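Local coordinates for five-membered-cyclitol-phosphate synthase (Streptomyces citricolor, PDB 6K96), which belongs to the myo-inositol-1-phosphate synthase family and binds nicotinamide-adenine-dinucleotide in a pocket that involves its Rossmann-type parallel-sheet domain, at residues 304-309 / 317-322; 313-318 / 349-354; 146-151 / 173-178; 139-144 / 166-171; 17-22 / 298-303. All blocks are in the same frame, centred on the assembly; numbering follows the deposited sequence.

Interaction 1. Residues 304-309 / 317-322; sequences IRIAAA and GFSAAA
Ile306 alone carries the helix side of this contact, spreading over a compact ST turn, while Ser319, Ala321 and Ala322 make up the other side. The turn is defined by Ser319 OG, which accepts a bond from Ala321 N two residues on (3.2 Å, N-H...O angle 152°). It leads into a 3-10 segment that begins at 320, a few residues beyond helix 292-313, so the chain leaves that helix and doubles back against it. With CG1 of Ile306 anti to the carbonyl carbon (chi1 -60°), CG2 stands anti to the backbone N, and the two branches reach different parts of the turn. CG2 of Ile306 lies 3.7 Å from Ser319 OG, and CB of the same serine is equally near. The hydroxyl is therefore covered by a methyl while its oxygen is engaged by the turn's own N-H. Ala321 CB sits 4.1 Å from Ile306 CG2, and CD1 is at the same distance, so the alanine methyl is straddled by both branches. No hydrogen bond crosses between the segments, and the fit rests on van der Waals packing of the isoleucine branches in a buried setting. Tyr345 touches both Ile306 and Ala321, bringing helix 338-353 into the cluster. At the far end of the isoleucine, CD1 comes within 3.5 Å of Ala321 O and 3.8 Å of Ala322 CA.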
# COMPACT_ATOMS: atom_id res chain seq x y z
N ILE B 304 -20.34 -29.05 4.63
CA ILE B 304 -21.31 -29.71 5.55
C ILE B 304 -22.58 -30.04 4.78
O ILE B 304 -23.24 -31.03 5.13
CB ILE B 304 -21.65 -28.93 6.82
CG1 ILE B 304 -22.18 -27.53 6.50
CG2 ILE B 304 -20.46 -28.91 7.77
CD1 ILE B 304 -22.42 -26.70 7.72
N ARG B 305 -22.94 -29.23 3.79
CA ARG B 305 -24.17 -29.51 3.01
C ARG B 305 -23.83 -30.62 2.00
O ARG B 305 -24.74 -31.44 1.70
CB ARG B 305 -24.72 -28.28 2.28
CG ARG B 305 -25.44 -27.26 3.15
CD ARG B 305 -25.03 -25.83 2.80
NE ARG B 305 -25.65 -25.18 1.67
CZ ARG B 305 -25.09 -24.22 0.91
NH1 ARG B 305 -23.86 -23.78 1.11
NH2 ARG B 305 -25.76 -23.68 -0.07
N ILE B 306 -22.59 -30.64 1.49
CA ILE B 306 -22.20 -31.72 0.54
C ILE B 306 -22.34 -33.02 1.30
O ILE B 306 -22.95 -33.96 0.76
CB ILE B 306 -20.81 -31.53 -0.07
CG1 ILE B 306 -20.67 -30.22 -0.85
CG2 ILE B 306 -20.51 -32.70 -0.98
CD1 ILE B 306 -19.21 -29.86 -1.11
N ALA B 307 -21.87 -33.00 2.55
CA ALA B 307 -21.90 -34.11 3.53
C ALA B 307 -23.33 -34.60 3.73
O ALA B 307 -23.61 -35.76 3.38
CB ALA B 307 -21.31 -33.62 4.84
N ALA B 308 -24.20 -33.77 4.33
CA ALA B 308 -25.57 -34.15 4.74
C ALA B 308 -26.36 -34.67 3.54
O ALA B 308 -26.92 -35.77 3.66
CB ALA B 308 -26.26 -33.02 5.46
N ALA B 309 -26.37 -33.95 2.42
CA ALA B 309 -27.22 -34.30 1.25
C ALA B 309 -26.80 -35.68 0.72
O ALA B 309 -27.66 -36.46 0.36
CB ALA B 309 -27.14 -33.26 0.18
N GLY B 317 -18.37 -42.29 1.10
CA GLY B 317 -17.02 -42.00 0.61
C GLY B 317 -16.86 -40.52 0.33
O GLY B 317 -17.59 -39.69 0.90
N PHE B 318 -15.88 -40.22 -0.51
CA PHE B 318 -15.51 -38.84 -0.87
C PHE B 318 -16.45 -38.34 -1.98
O PHE B 318 -16.75 -39.11 -2.92
CB PHE B 318 -14.03 -38.77 -1.26
CG PHE B 318 -13.61 -37.36 -1.55
CD1 PHE B 318 -13.52 -36.44 -0.53
CD2 PHE B 318 -13.40 -36.95 -2.86
CE1 PHE B 318 -13.16 -35.12 -0.82
CE2 PHE B 318 -13.06 -35.63 -3.15
CZ PHE B 318 -12.92 -34.73 -2.12
N SER B 319 -16.93 -37.10 -1.87
CA SER B 319 -17.69 -36.45 -2.96
C SER B 319 -16.73 -35.55 -3.74
O SER B 319 -15.96 -34.78 -3.09
CB SER B 319 -18.89 -35.68 -2.51
OG SER B 319 -19.45 -34.99 -3.62
N ALA B 320 -16.78 -35.63 -5.07
CA ALA B 320 -15.96 -34.78 -5.93
C ALA B 320 -16.45 -33.31 -5.85
O ALA B 320 -15.66 -32.41 -6.12
CB ALA B 320 -15.96 -35.36 -7.32
N ALA B 321 -17.67 -33.04 -5.39
CA ALA B 321 -18.18 -31.66 -5.25
C ALA B 321 -17.33 -30.91 -4.22
O ALA B 321 -17.48 -29.71 -4.12
CB ALA B 321 -19.62 -31.65 -4.81
N ALA B 322 -16.56 -31.61 -3.40
CA ALA B 322 -15.82 -30.98 -2.27
C ALA B 322 -14.47 -30.48 -2.75
O ALA B 322 -13.79 -29.82 -1.96
CB ALA B 322 -15.66 -31.95 -1.15

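Interaction 2. Residues 313-318 / 349-354; sequences VGFGGF and DAVTEA
Val313 meets Val351 and Thr352 where a Schellman motif ends helix 292-313 and the chain passes close to the last turns of helix 338-353. The motif is documented by Gly314, whose positive phi of 70° marks the C-prime position, and by two backbone bonds: Phe315 N returns to Ala310 O and Gly314 N to Arg311 O. Across the segments the interactions are apolar. Val313 CG2 approaches Val351 CG1 to 3.5 Å, and CG1 of Val313 stands 3.9 Å from the same methyl, so one branch of Val351 fills the fork of its partner. That branch is aimed by a chi1 of 166°, which sets CG1 anti to the backbone N. The aromatic contribution is slighter: Phe315 CZ lies 4.4 Å from Val351 CG2, which reaches the ring obliquely. Within its own segment the ring is better covered, since Val313 CG1 sits 3.2 Å above the ring plane on one face, displaced toward the rim. Polar bonding does not link the two segments. Thr352 OG1 is hydrogen-bonded to Leu348 O in the preceding turn of its helix, and across the contact its nearest atom is a methyl carbon, Val313 CG2, 4.0 Å from Thr352 OG1.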
# COMPACT_ATOMS: atom_id res chain seq x y z
N VAL B 313 -28.90 -39.25 0.55
CA VAL B 313 -29.00 -39.96 -0.76
C VAL B 313 -28.10 -41.22 -0.78
O VAL B 313 -28.10 -41.93 -1.82
CB VAL B 313 -28.72 -38.92 -1.86
CG1 VAL B 313 -27.74 -39.37 -2.94
CG2 VAL B 313 -30.02 -38.47 -2.47
N GLY B 314 -27.39 -41.51 0.32
CA GLY B 314 -26.57 -42.73 0.50
C GLY B 314 -25.31 -42.78 -0.37
O GLY B 314 -24.82 -43.88 -0.65
N PHE B 315 -24.79 -41.63 -0.80
CA PHE B 315 -23.48 -41.49 -1.49
C PHE B 315 -22.36 -41.40 -0.44
O PHE B 315 -21.95 -40.29 -0.01
CB PHE B 315 -23.52 -40.25 -2.38
CG PHE B 315 -24.31 -40.41 -3.66
CD1 PHE B 315 -25.32 -41.36 -3.76
CD2 PHE B 315 -24.03 -39.60 -4.76
CE1 PHE B 315 -26.01 -41.51 -4.95
CE2 PHE B 315 -24.73 -39.76 -5.95
CZ PHE B 315 -25.71 -40.73 -6.04
N GLY B 316 -21.86 -42.55 -0.00
CA GLY B 316 -20.76 -42.63 0.97
C GLY B 316 -19.42 -42.41 0.29
O GLY B 316 -19.35 -42.40 -0.96
N GLY B 317 -18.37 -42.29 1.10
CA GLY B 317 -17.02 -42.00 0.61
C GLY B 317 -16.86 -40.52 0.33
O GLY B 317 -17.59 -39.69 0.90
N PHE B 318 -15.88 -40.22 -0.51
CA PHE B 318 -15.51 -38.84 -0.87
C PHE B 318 -16.45 -38.34 -1.98
O PHE B 318 -16.75 -39.11 -2.92
CB PHE B 318 -14.03 -38.77 -1.26
CG PHE B 318 -13.61 -37.36 -1.55
CD1 PHE B 318 -13.52 -36.44 -0.53
CD2 PHE B 318 -13.40 -36.95 -2.86
CE1 PHE B 318 -13.16 -35.12 -0.82
CE2 PHE B 318 -13.06 -35.63 -3.15
CZ PHE B 318 -12.92 -34.73 -2.12
N ASP B 349 -27.60 -32.69 -6.44
CA ASP B 349 -28.81 -31.82 -6.37
C ASP B 349 -29.99 -32.58 -7.00
O ASP B 349 -31.11 -32.56 -6.41
CB ASP B 349 -28.55 -30.49 -7.08
CG ASP B 349 -27.75 -29.46 -6.28
OD1 ASP B 349 -27.85 -29.47 -5.03
OD2 ASP B 349 -27.01 -28.66 -6.92
N ALA B 350 -29.75 -33.20 -8.15
CA ALA B 350 -30.80 -33.76 -9.02
C ALA B 350 -31.28 -35.11 -8.46
O ALA B 350 -32.46 -35.48 -8.70
CB ALA B 350 -30.30 -33.85 -10.45
N VAL B 351 -30.44 -35.83 -7.72
CA VAL B 351 -30.90 -37.13 -7.16
C VAL B 351 -31.80 -36.76 -5.99
O VAL B 351 -32.90 -37.26 -5.91
CB VAL B 351 -29.76 -38.09 -6.77
CG1 VAL B 351 -30.26 -39.23 -5.91
CG2 VAL B 351 -29.05 -38.65 -7.99
N THR B 352 -31.34 -35.82 -5.18
CA THR B 352 -32.10 -35.28 -4.02
C THR B 352 -33.52 -34.94 -4.50
O THR B 352 -34.48 -35.24 -3.78
CB THR B 352 -31.39 -34.06 -3.43
OG1 THR B 352 -30.20 -34.51 -2.74
CG2 THR B 352 -32.30 -33.24 -2.53
N GLU B 353 -33.59 -34.31 -5.68
CA GLU B 353 -34.87 -33.94 -6.33
C GLU B 353 -35.79 -35.18 -6.31
O GLU B 353 -36.80 -35.17 -5.54
CB GLU B 353 -34.59 -33.35 -7.71
CG GLU B 353 -35.60 -32.27 -8.15
CD GLU B 353 -35.75 -31.06 -7.23
OE1 GLU B 353 -34.71 -30.57 -6.72
OE2 GLU B 353 -36.92 -30.61 -7.01
N ALA B 354 -35.44 -36.24 -7.04
CA ALA B 354 -36.27 -37.47 -7.13
C ALA B 354 -36.08 -38.34 -5.89
O ALA B 354 -36.84 -38.32 -4.93
CB ALA B 354 -35.93 -38.19 -8.41

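Interaction 3. Residues 146-151 / 173-178; sequences AALEAK and EKAGVP
Val177 rests its CG2 against the backbone of Lys151, and this is the close-packed side of the contact. The methyl lies 3.9 Å from Lys151 CA and 4.0 Å from Lys151 O, meeting main chain more than side chain. A chi1 of 175° puts CG1 anti to the backbone N and thereby leaves CG2 on the N side, turned to the lysine. Val177 is buried; it also packs on Phe172, and its backbone bonds to Gly317, while Lys151 O receives Arg311 NE from helix 292-313. Leu148 completes the apolar part one turn earlier, with CD1 4.0 Å from Ala175 CB. Its CB does not point at the partner, but CG anti to the backbone N (chi1 174°) carries the branch across. The outer side is looser. The exposed Lys151 chain runs past Ala175 without a hydrogen bond, its CD 4.4 Å from Ala175 O and its NZ 4.5 Å from Ala175 CB. Both segments stop their helices alike: Lys151 and Gly176, both with positive phi, each close a Schellman motif, although the bond from Gly176 N to Glu173 O is weak. From these turns the chain enters neighbouring parallel strands 153-156 and 179-180, the layout of successive beta-alpha-beta crossovers in a Rossmann-type fold.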
# COMPACT_ATOMS: atom_id res chain seq x y z
N ALA B 146 -15.17 -42.56 15.63
CA ALA B 146 -16.35 -42.25 16.49
C ALA B 146 -17.54 -42.03 15.57
O ALA B 146 -18.56 -42.64 15.80
CB ALA B 146 -16.07 -41.07 17.36
N ALA B 147 -17.35 -41.21 14.54
CA ALA B 147 -18.40 -40.82 13.56
C ALA B 147 -18.79 -42.04 12.76
O ALA B 147 -20.00 -42.23 12.53
CB ALA B 147 -17.90 -39.76 12.64
N LEU B 148 -17.79 -42.80 12.32
CA LEU B 148 -18.02 -44.00 11.48
C LEU B 148 -18.90 -44.97 12.25
O LEU B 148 -19.88 -45.41 11.66
CB LEU B 148 -16.73 -44.72 11.11
CG LEU B 148 -16.97 -46.05 10.36
CD1 LEU B 148 -18.03 -45.90 9.28
CD2 LEU B 148 -15.69 -46.57 9.74
N GLU B 149 -18.53 -45.30 13.48
CA GLU B 149 -19.19 -46.33 14.33
C GLU B 149 -20.68 -46.03 14.44
O GLU B 149 -21.48 -46.98 14.35
CB GLU B 149 -18.52 -46.38 15.70
CG GLU B 149 -19.04 -47.49 16.60
CD GLU B 149 -18.16 -47.82 17.82
OE1 GLU B 149 -16.90 -47.81 17.70
OE2 GLU B 149 -18.73 -48.07 18.90
N ALA B 150 -21.03 -44.75 14.58
CA ALA B 150 -22.41 -44.21 14.76
C ALA B 150 -23.08 -43.83 13.43
O ALA B 150 -24.21 -43.26 13.48
CB ALA B 150 -22.35 -43.01 15.68
N LYS B 151 -22.42 -44.10 12.30
CA LYS B 151 -22.93 -43.90 10.90
C LYS B 151 -23.12 -42.41 10.59
O LYS B 151 -23.99 -42.08 9.78
CB LYS B 151 -24.23 -44.69 10.68
CG LYS B 151 -24.17 -46.19 11.00
CD LYS B 151 -23.63 -47.04 9.88
CE LYS B 151 -23.09 -48.38 10.34
NZ LYS B 151 -21.62 -48.32 10.56
N GLU B 173 -16.64 -45.55 2.71
CA GLU B 173 -17.23 -45.81 1.36
C GLU B 173 -18.26 -46.94 1.50
O GLU B 173 -19.44 -46.71 1.15
CB GLU B 173 -16.21 -46.31 0.32
CG GLU B 173 -15.51 -45.26 -0.55
CD GLU B 173 -14.40 -45.81 -1.46
OE1 GLU B 173 -14.41 -47.04 -1.77
OE2 GLU B 173 -13.48 -45.03 -1.85
N LYS B 174 -17.82 -48.09 2.03
CA LYS B 174 -18.58 -49.39 2.10
C LYS B 174 -19.76 -49.27 3.09
O LYS B 174 -20.75 -49.98 2.89
CB LYS B 174 -17.63 -50.54 2.44
CG LYS B 174 -18.25 -51.71 3.19
CD LYS B 174 -17.61 -53.07 2.90
CE LYS B 174 -18.38 -54.22 3.52
NZ LYS B 174 -17.49 -55.31 3.99
N ALA B 175 -19.67 -48.40 4.09
CA ALA B 175 -20.70 -48.23 5.15
C ALA B 175 -21.82 -47.27 4.72
O ALA B 175 -22.69 -46.99 5.57
CB ALA B 175 -20.04 -47.74 6.42
N GLY B 176 -21.79 -46.79 3.48
CA GLY B 176 -22.71 -45.75 2.96
C GLY B 176 -22.57 -44.40 3.67
O GLY B 176 -23.57 -43.69 3.73
N VAL B 177 -21.39 -44.05 4.17
CA VAL B 177 -21.18 -42.84 5.02
C VAL B 177 -20.21 -41.93 4.28
O VAL B 177 -19.16 -42.41 3.81
CB VAL B 177 -20.66 -43.18 6.43
CG1 VAL B 177 -20.35 -41.94 7.24
CG2 VAL B 177 -21.63 -44.05 7.22
N PRO B 178 -20.53 -40.61 4.15
CA PRO B 178 -19.64 -39.65 3.50
C PRO B 178 -18.47 -39.32 4.42
O PRO B 178 -18.66 -39.17 5.61
CB PRO B 178 -20.50 -38.40 3.26
CG PRO B 178 -21.91 -38.76 3.71
CD PRO B 178 -21.76 -39.96 4.63

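Interaction 4. Residues 139-144 / 166-171; sequences AAIAYA and PELLEE. With NAD (nicotinamide-adenine-dinucleotide), chain G.
Leu168 reaches across to Ile141 and Ala144 between two consecutive helices, 137-149 and 166-174, of the Rossmann-type domain, which are joined through strand 153-156. Along the second segment, Pro166 stands in the first turn, and its carbonyl O accepts Glu170 N at 3.0 Å. Leu168 follows as the residue that does the touching, and its N also makes a weak hydrogen bond to Thr165 OG1. With CG anti to the backbone N (chi1 -178°), its CD2 is carried between the two partners: 3.8 Å from Ile141 CD1 and 4.2 Å from Ala144 CB. The isoleucine meets it with the tip of its longer branch, whereas the alanine offers its short methyl from one turn further on. Next in sequence, Leu169 turns to other company, packing its CD1 on Gly317 and Phe318 of the loop after helix 292-313. Glu171 ends the segment by bonding its N back to Glu167 O. Helix 137-149 also lines the nicotinamide-adenine-dinucleotide pocket: its Tyr143, which packs on Phe154, receives Leu101 N at its hydroxyl. That same atom, Tyr143 OH, lies 3.0 Å from N1A of the adenine of nicotinamide-adenine-dinucleotide.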
# COMPACT_ATOMS: atom_id res chain seq x y z
N ALA B 139 -6.50 -37.30 17.07
CA ALA B 139 -7.88 -36.83 17.34
C ALA B 139 -8.71 -36.94 16.06
O ALA B 139 -9.81 -37.53 16.10
CB ALA B 139 -7.89 -35.42 17.86
N ALA B 140 -8.16 -36.45 14.96
CA ALA B 140 -8.76 -36.53 13.61
C ALA B 140 -9.13 -38.00 13.35
O ALA B 140 -10.28 -38.29 12.99
CB ALA B 140 -7.78 -35.97 12.60
N ILE B 141 -8.20 -38.93 13.59
CA ILE B 141 -8.49 -40.39 13.42
C ILE B 141 -9.64 -40.77 14.37
O ILE B 141 -10.57 -41.43 13.93
CB ILE B 141 -7.21 -41.24 13.67
CG1 ILE B 141 -6.39 -41.42 12.39
CG2 ILE B 141 -7.54 -42.57 14.33
CD1 ILE B 141 -7.21 -41.97 11.26
N ALA B 142 -9.54 -40.37 15.64
CA ALA B 142 -10.43 -40.80 16.75
C ALA B 142 -11.84 -40.29 16.49
O ALA B 142 -12.73 -41.14 16.39
CB ALA B 142 -9.89 -40.35 18.09
N TYR B 143 -12.05 -38.98 16.37
CA TYR B 143 -13.38 -38.42 16.05
C TYR B 143 -13.91 -39.05 14.76
O TYR B 143 -15.14 -39.19 14.62
CB TYR B 143 -13.34 -36.88 15.93
CG TYR B 143 -13.29 -36.22 17.27
CD1 TYR B 143 -14.43 -36.09 18.04
CD2 TYR B 143 -12.09 -35.81 17.80
CE1 TYR B 143 -14.38 -35.55 19.32
CE2 TYR B 143 -12.02 -35.29 19.08
CZ TYR B 143 -13.17 -35.16 19.84
OH TYR B 143 -13.08 -34.58 21.07
N ALA B 144 -13.03 -39.44 13.85
CA ALA B 144 -13.46 -40.03 12.56
C ALA B 144 -14.01 -41.46 12.79
O ALA B 144 -15.03 -41.84 12.20
CB ALA B 144 -12.32 -39.94 11.56
N PRO B 166 -6.30 -44.45 2.74
CA PRO B 166 -7.17 -45.23 1.86
C PRO B 166 -8.04 -46.31 2.56
O PRO B 166 -9.13 -46.57 2.11
CB PRO B 166 -6.19 -45.92 0.88
CG PRO B 166 -4.87 -45.14 1.02
CD PRO B 166 -4.86 -44.61 2.43
N GLU B 167 -7.58 -46.92 3.65
CA GLU B 167 -8.39 -47.97 4.34
C GLU B 167 -9.53 -47.33 5.15
O GLU B 167 -10.60 -47.92 5.24
CB GLU B 167 -7.51 -48.89 5.20
CG GLU B 167 -6.82 -49.99 4.41
CD GLU B 167 -7.32 -51.42 4.68
OE1 GLU B 167 -6.54 -52.26 5.24
OE2 GLU B 167 -8.51 -51.70 4.34
N LEU B 168 -9.34 -46.17 5.75
CA LEU B 168 -10.45 -45.51 6.51
C LEU B 168 -11.55 -45.04 5.53
O LEU B 168 -12.73 -45.25 5.80
CB LEU B 168 -9.87 -44.37 7.33
CG LEU B 168 -10.88 -43.63 8.18
CD1 LEU B 168 -11.62 -44.61 9.07
CD2 LEU B 168 -10.21 -42.52 9.00
N LEU B 169 -11.14 -44.49 4.38
CA LEU B 169 -12.00 -44.13 3.22
C LEU B 169 -12.82 -45.35 2.79
O LEU B 169 -14.04 -45.27 2.84
CB LEU B 169 -11.09 -43.60 2.10
CG LEU B 169 -11.75 -43.14 0.79
CD1 LEU B 169 -12.90 -42.14 1.02
CD2 LEU B 169 -10.71 -42.56 -0.16
N GLU B 170 -12.14 -46.45 2.42
CA GLU B 170 -12.74 -47.78 2.07
C GLU B 170 -13.86 -48.10 3.06
O GLU B 170 -15.01 -48.36 2.61
CB GLU B 170 -11.66 -48.89 2.09
CG GLU B 170 -11.75 -49.90 0.95
CD GLU B 170 -12.87 -50.94 1.00
OE1 GLU B 170 -12.68 -51.99 1.73
OE2 GLU B 170 -13.94 -50.74 0.30
N GLU B 171 -13.57 -48.08 4.36
CA GLU B 171 -14.57 -48.45 5.39
C GLU B 171 -15.77 -47.48 5.30
O GLU B 171 -16.87 -47.97 5.09
CB GLU B 171 -13.89 -48.61 6.76
CG GLU B 171 -13.12 -49.94 6.88
CD GLU B 171 -13.69 -51.17 6.14
OE1 GLU B 171 -14.79 -51.65 6.53
OE2 GLU B 171 -13.07 -51.65 5.14
PA NAD G . -9.83 -22.48 17.14
O1A NAD G . -8.50 -22.51 17.78
O2A NAD G . -10.58 -21.18 17.25
O5B NAD G . -10.78 -23.69 17.51
C5B NAD G . -10.11 -24.81 18.14
C4B NAD G . -11.02 -25.40 19.18
O4B NAD G . -10.71 -26.80 19.47
C3B NAD G . -10.94 -24.68 20.53
O3B NAD G . -12.26 -24.51 21.03
C2B NAD G . -10.17 -25.69 21.38
O2B NAD G . -10.42 -25.29 22.70
C1B NAD G . -10.84 -26.97 20.88
N9A NAD G . -10.23 -28.24 21.23
C8A NAD G . -8.89 -28.41 21.46
N7A NAD G . -8.56 -29.66 21.67
C5A NAD G . -9.75 -30.37 21.53
C6A NAD G . -10.04 -31.75 21.64
N6A NAD G . -9.10 -32.66 21.88
N1A NAD G . -11.32 -32.15 21.41
C2A NAD G . -12.23 -31.19 21.17
N3A NAD G . -12.07 -29.87 21.07
C4A NAD G . -10.79 -29.51 21.25
O3 NAD G . -9.61 -22.79 15.59
PN NAD G . -10.43 -22.26 14.32
O1N NAD G . -11.86 -22.56 14.54
O2N NAD G . -9.88 -20.88 14.10
O5D NAD G . -9.87 -23.26 13.18
C5D NAD G . -10.12 -24.71 13.37
C4D NAD G . -9.24 -25.49 12.43
O4D NAD G . -9.57 -25.23 11.05
C3D NAD G . -7.75 -25.17 12.60
O3D NAD G . -7.04 -26.37 12.43
C2D NAD G . -7.45 -24.32 11.37
O2D NAD G . -6.14 -24.38 10.86
C1D NAD G . -8.36 -24.98 10.33
N1N NAD G . -8.52 -24.07 9.15
C2N NAD G . -8.90 -22.70 9.38
C3N NAD G . -8.89 -21.77 8.35
C7N NAD G . -9.35 -20.35 8.66
O7N NAD G . -9.83 -20.10 9.76
N7N NAD G . -9.19 -19.42 7.72
C4N NAD G . -8.45 -22.20 7.10
C5N NAD G . -8.26 -23.55 6.86
C6N NAD G . -8.21 -24.45 7.91

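Interaction 5. Residues 17-22 / 298-303; sequences SALFQG and GVIIDL
Gln21 NE2 is held by two oxygens, Ser17 OG one turn back in its own helix and Pro84 O, while OE1 of the same amide receives Leu86 N. The bond to Ser17 OG is 3.1 Å long with an N-H...O angle of 149°, and the serine oxygen lies 5° out of the amide plane; with partners on both NE2 and OE1, the amide's rotation is probably fixed. Between these two residues, Leu19 makes the contact with helix 292-313. Its CG is anti to the backbone N (chi1 -172°), which extends CD1 to 4.3 Å from Ile300 CG2. The same methyl is 4.3 Å from Ile301 CD1 and equally far from Ile301 N, and it thus rests at the junction of two successive isoleucines. That helix is kinked here, the N atoms of Val299 and Asp302 lacking a bond to the preceding turn. Trp277 of the second subunit packs on Leu19 and Ile301 and gives its NE1 to Ala18 O. Chemically, the seam between these two segments is buried and apolar, with polar ties outside it: Asp302 OD1 forms a salt bridge to Arg44, and a sodium ion bound by Asn15 and Ser293 links the same helices nearer their N-terminal ends.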
# COMPACT_ATOMS: atom_id res chain seq x y z
N SER B 17 -18.03 -20.16 15.80
CA SER B 17 -18.57 -18.81 16.11
C SER B 17 -19.08 -18.20 14.83
O SER B 17 -20.23 -17.79 14.80
CB SER B 17 -17.56 -17.91 16.74
OG SER B 17 -18.09 -16.62 16.91
N ALA B 18 -18.25 -18.27 13.79
CA ALA B 18 -18.51 -17.75 12.44
C ALA B 18 -19.67 -18.49 11.80
O ALA B 18 -20.55 -17.82 11.26
CB ALA B 18 -17.26 -17.82 11.61
N LEU B 19 -19.73 -19.80 11.90
CA LEU B 19 -20.77 -20.60 11.21
C LEU B 19 -22.14 -20.38 11.85
O LEU B 19 -23.15 -20.32 11.11
CB LEU B 19 -20.41 -22.09 11.29
CG LEU B 19 -21.30 -22.97 10.44
CD1 LEU B 19 -20.96 -22.82 8.98
CD2 LEU B 19 -21.17 -24.41 10.86
N PHE B 20 -22.17 -20.36 13.18
CA PHE B 20 -23.40 -20.28 14.00
C PHE B 20 -23.99 -18.88 13.86
O PHE B 20 -25.13 -18.78 13.43
CB PHE B 20 -23.12 -20.54 15.47
CG PHE B 20 -24.34 -20.49 16.34
CD1 PHE B 20 -25.46 -21.26 16.03
CD2 PHE B 20 -24.38 -19.67 17.46
CE1 PHE B 20 -26.58 -21.25 16.85
CE2 PHE B 20 -25.49 -19.68 18.28
CZ PHE B 20 -26.58 -20.48 17.98
N GLN B 21 -23.23 -17.84 14.20
CA GLN B 21 -23.65 -16.44 14.00
C GLN B 21 -23.94 -16.20 12.52
O GLN B 21 -24.91 -15.51 12.22
CB GLN B 21 -22.57 -15.47 14.44
CG GLN B 21 -22.32 -15.53 15.92
CD GLN B 21 -21.61 -14.28 16.39
OE1 GLN B 21 -22.24 -13.23 16.50
NE2 GLN B 21 -20.31 -14.42 16.66
N GLY B 22 -23.12 -16.72 11.61
CA GLY B 22 -23.37 -16.50 10.18
C GLY B 22 -24.76 -16.97 9.81
O GLY B 22 -25.53 -16.18 9.35
N GLY B 298 -17.27 -19.70 5.12
CA GLY B 298 -17.60 -19.59 3.68
C GLY B 298 -17.36 -20.87 2.90
O GLY B 298 -17.92 -20.99 1.80
N VAL B 299 -16.55 -21.79 3.43
CA VAL B 299 -16.26 -23.08 2.72
C VAL B 299 -16.88 -24.24 3.52
O VAL B 299 -17.41 -25.16 2.91
CB VAL B 299 -14.74 -23.17 2.49
CG1 VAL B 299 -14.24 -24.59 2.55
CG2 VAL B 299 -14.35 -22.48 1.19
N ILE B 300 -16.92 -24.14 4.83
CA ILE B 300 -17.56 -25.17 5.68
C ILE B 300 -19.00 -25.27 5.19
O ILE B 300 -19.44 -26.36 4.83
CB ILE B 300 -17.39 -24.86 7.17
CG1 ILE B 300 -15.91 -24.88 7.54
CG2 ILE B 300 -18.14 -25.86 8.02
CD1 ILE B 300 -15.60 -24.40 8.95
N ILE B 301 -19.73 -24.17 5.08
CA ILE B 301 -21.17 -24.25 4.69
C ILE B 301 -21.37 -25.06 3.40
O ILE B 301 -22.39 -25.66 3.28
CB ILE B 301 -21.79 -22.85 4.53
CG1 ILE B 301 -23.31 -22.95 4.60
CG2 ILE B 301 -21.27 -22.20 3.25
CD1 ILE B 301 -23.80 -23.61 5.83
N ASP B 302 -20.44 -25.02 2.45
CA ASP B 302 -20.38 -25.88 1.25
C ASP B 302 -20.21 -27.35 1.71
O ASP B 302 -21.14 -28.12 1.54
CB ASP B 302 -19.23 -25.39 0.35
CG ASP B 302 -19.65 -24.53 -0.82
OD1 ASP B 302 -20.03 -25.12 -1.83
OD2 ASP B 302 -19.59 -23.27 -0.74
N LEU B 303 -19.09 -27.69 2.37
CA LEU B 303 -18.73 -29.08 2.73
C LEU B 303 -19.82 -29.73 3.61
O LEU B 303 -20.13 -30.89 3.37
CB LEU B 303 -17.37 -29.10 3.45
CG LEU B 303 -16.17 -28.65 2.62
CD1 LEU B 303 -14.91 -28.81 3.43
CD2 LEU B 303 -16.06 -29.42 1.32

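Starting at the N terminus, residues 17-22 open interaction 5, whose partner is 298-303, with 275 residues in between, and so closes the longest loop. Interactions 3 and 4 both fall inside it. They cross each other: 139-144 and 146-151 come first, then 166-171 and 173-178, pairing two successive helices at two levels. Beyond 303, interaction 1 closes a loop of 7 residues, folding the chain back on helix 292-313, and interaction 2, which begins on residues shared with it, closes one of 30 on helix 338-353. Gly317 N and Val177 O, 2.8 Å apart, a probable hydrogen bond, tie the loop after helix 292-313 to interaction 3. Helix 292-313 thus connects the first helix, 14-31, with the last.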